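Local coordinates for protein probable mannosyltransferase KTR4 (PDB 5A07) that is a probable mannosyltransferase of the yeast KTR family, whose lumenal part has a GT-A glycosyltransferase fold, at residues B[335-340]-B[363-368]. Residues are numbered along the deposited sequence; the frame is centred on the assembly and turned at random.
Sequences EKYMQY and ALFADK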
loop_
_atom_site.group_PDB
_atom_site.type_symbol
_atom_site.label_atom_id
_atom_site.label_comp_id
_atom_site.label_asym_id
_atom_site.label_seq_id
_atom_site.Cartn_x
_atom_site.Cartn_y
_atom_site.Cartn_z
ATOM N N GLU B 335 4.406 -0.999 -15.874
ATOM C CA GLU B 335 3.544 -1.724 -16.848
ATOM C C GLU B 335 4.182 -2.997 -17.408
ATOM O O GLU B 335 3.535 -4.054 -17.531
ATOM C CB GLU B 335 3.175 -0.801 -17.975
ATOM C CG GLU B 335 2.386 0.441 -17.538
ATOM C CD GLU B 335 0.913 0.141 -17.308
ATOM O OE1 GLU B 335 0.587 -0.882 -16.637
ATOM O OE2 GLU B 335 0.081 0.940 -17.820
ATOM N N LYS B 336 5.496 -2.945 -17.655
ATOM C CA LYS B 336 6.211 -4.140 -18.131
ATOM C C LYS B 336 6.278 -5.197 -17.076
ATOM O O LYS B 336 6.128 -6.439 -17.337
ATOM C CB LYS B 336 7.613 -3.747 -18.559
ATOM C CG LYS B 336 7.618 -2.811 -19.745
ATOM C CD LYS B 336 7.384 -3.586 -21.040
ATOM C CE LYS B 336 7.784 -2.677 -22.216
ATOM N NZ LYS B 336 7.101 -3.111 -23.454
ATOM N N TYR B 337 6.486 -4.744 -15.835
ATOM C CA TYR B 337 6.507 -5.713 -14.763
ATOM C C TYR B 337 5.152 -6.373 -14.656
ATOM O O TYR B 337 5.044 -7.589 -14.414
ATOM C CB TYR B 337 6.957 -4.989 -13.446
ATOM C CG TYR B 337 6.979 -5.791 -12.210
ATOM C CD1 TYR B 337 7.647 -6.985 -12.145
ATOM C CD2 TYR B 337 6.418 -5.288 -11.008
ATOM C CE1 TYR B 337 7.711 -7.702 -10.959
ATOM C CE2 TYR B 337 6.443 -6.012 -9.831
ATOM C CZ TYR B 337 7.129 -7.191 -9.793
ATOM O OH TYR B 337 7.150 -7.902 -8.642
ATOM N N MET B 338 4.087 -5.560 -14.719
ATOM C CA MET B 338 2.728 -6.154 -14.609
ATOM C C MET B 338 2.481 -7.227 -15.724
ATOM O O MET B 338 1.966 -8.324 -15.457
ATOM C CB MET B 338 1.631 -5.052 -14.703
ATOM C CG MET B 338 1.576 -4.067 -13.537
ATOM S SD MET B 338 1.525 -4.886 -11.926
ATOM C CE MET B 338 3.236 -4.748 -11.459
ATOM N N GLN B 339 2.814 -6.880 -16.944
ATOM C CA GLN B 339 2.756 -7.862 -18.062
ATOM C C GLN B 339 3.515 -9.168 -17.804
ATOM O O GLN B 339 2.966 -10.290 -17.969
ATOM C CB GLN B 339 3.227 -7.235 -19.368
ATOM C CG GLN B 339 2.821 -8.087 -20.596
ATOM C CD GLN B 339 1.403 -8.785 -20.498
ATOM O OE1 GLN B 339 0.358 -8.117 -20.380
ATOM N NE2 GLN B 339 1.386 -10.147 -20.514
ATOM N N TYR B 340 4.706 -9.036 -17.252
ATOM C CA TYR B 340 5.504 -10.190 -16.886
ATOM C C TYR B 340 4.807 -11.044 -15.853
ATOM O O TYR B 340 4.692 -12.302 -15.976
ATOM C CB TYR B 340 6.890 -9.721 -16.365
ATOM C CG TYR B 340 7.915 -10.832 -16.241
ATOM C CD1 TYR B 340 8.763 -11.164 -17.300
ATOM C CD2 TYR B 340 8.042 -11.532 -15.063
ATOM C CE1 TYR B 340 9.706 -12.160 -17.161
ATOM C CE2 TYR B 340 8.967 -12.562 -14.932
ATOM C CZ TYR B 340 9.798 -12.861 -15.989
ATOM O OH TYR B 340 10.714 -13.861 -15.863
ATOM N N ALA B 363 9.871 -0.450 -4.644
ATOM C CA ALA B 363 11.179 -0.575 -4.018
ATOM C C ALA B 363 12.306 -0.741 -5.085
ATOM O O ALA B 363 13.429 -0.279 -4.882
ATOM C CB ALA B 363 11.170 -1.768 -3.093
ATOM N N LEU B 364 11.989 -1.412 -6.191
ATOM C CA LEU B 364 12.998 -1.721 -7.218
ATOM C C LEU B 364 13.123 -0.609 -8.237
ATOM O O LEU B 364 14.259 -0.318 -8.699
ATOM C CB LEU B 364 12.652 -3.025 -7.936
ATOM C CG LEU B 364 12.797 -4.212 -7.008
ATOM C CD1 LEU B 364 12.158 -5.410 -7.640
ATOM C CD2 LEU B 364 14.232 -4.510 -6.661
ATOM N N PHE B 365 12.019 0.078 -8.580
ATOM C CA PHE B 365 11.993 0.933 -9.761
ATOM C C PHE B 365 11.873 2.375 -9.459
ATOM O O PHE B 365 11.742 3.152 -10.381
ATOM C CB PHE B 365 10.883 0.516 -10.764
ATOM C CG PHE B 365 10.857 -0.973 -11.070
ATOM C CD1 PHE B 365 12.032 -1.665 -11.279
ATOM C CD2 PHE B 365 9.679 -1.639 -11.193
ATOM C CE1 PHE B 365 12.042 -3.043 -11.541
ATOM C CE2 PHE B 365 9.646 -3.000 -11.424
ATOM C CZ PHE B 365 10.840 -3.715 -11.602
ATOM N N ALA B 366 11.939 2.756 -8.178
ATOM C CA ALA B 366 11.794 4.148 -7.759
ATOM C C ALA B 366 12.764 4.438 -6.640
ATOM O O ALA B 366 13.195 3.539 -5.922
ATOM C CB ALA B 366 10.391 4.453 -7.271
ATOM N N ASP B 367 13.060 5.711 -6.504
ATOM C CA ASP B 367 13.902 6.217 -5.468
ATOM C C ASP B 367 13.134 6.178 -4.148
ATOM O O ASP B 367 12.086 6.790 -4.021
ATOM C CB ASP B 367 14.224 7.705 -5.756
ATOM C CG ASP B 367 15.216 8.288 -4.770
ATOM O OD1 ASP B 367 15.224 7.986 -3.542
ATOM O OD2 ASP B 367 16.051 9.105 -5.199
ATOM N N LYS B 368 13.686 5.522 -3.144
ATOM C CA LYS B 368 12.970 5.323 -1.912
ATOM C C LYS B 368 12.607 6.628 -1.144
ATOM O O LYS B 368 11.668 6.606 -0.298
ATOM C CB LYS B 368 13.704 4.362 -1.017
ATOM C CG LYS B 368 14.984 4.937 -0.427
ATOM C CD LYS B 368 15.820 3.760 0.034
ATOM C CE LYS B 368 16.825 4.154 1.086
ATOM N NZ LYS B 368 17.939 4.731 0.453
#
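Tyr337 and Phe365 make this contact, ring against ring. The edge of Phe365 is directed at the face of Tyr337, a T-shaped (edge-to-face) pair. The ring centroids are 5.6 Å apart and the planes stand at 80°. The touch lies near the root of the tyrosine, not at its hydroxyl. Phe365 CE2 is 3.9 Å from Tyr337 CB. Phe365 CE2 is also 4.0 Å from Tyr337 CD2. This single ring carbon thus touches the base of the tyrosine side chain, around CB, CG and CD2. Tyr337 CG lies in the plane of the phenylalanine ring, at its edge. In both residues CB leaves the backbone toward the other segment, and the first torsions then bring the rings together: CG of Tyr337 is anti to N (chi1 177°), while CG of Phe365 is anti to its carbonyl carbon (chi1 -48°). Leu364 CB covers part of one Phe365 face near the rim, 3.6 Å above the plane. The CA atoms of Tyr337 and Phe365 are still 10.0 Å apart, so the rings bridge the backbones.

Both residues are buried. Tyr337 OH is hydrogen-bonded to Thr276 OG1, which satisfies the polar end of the ring. Phe279, also on helix 272-282, packs against both aromatic side chains. The arrangement is an aromatic cluster in a helix-packing core, joining helix 332-344 to helix 354-365 within the GT-A fold.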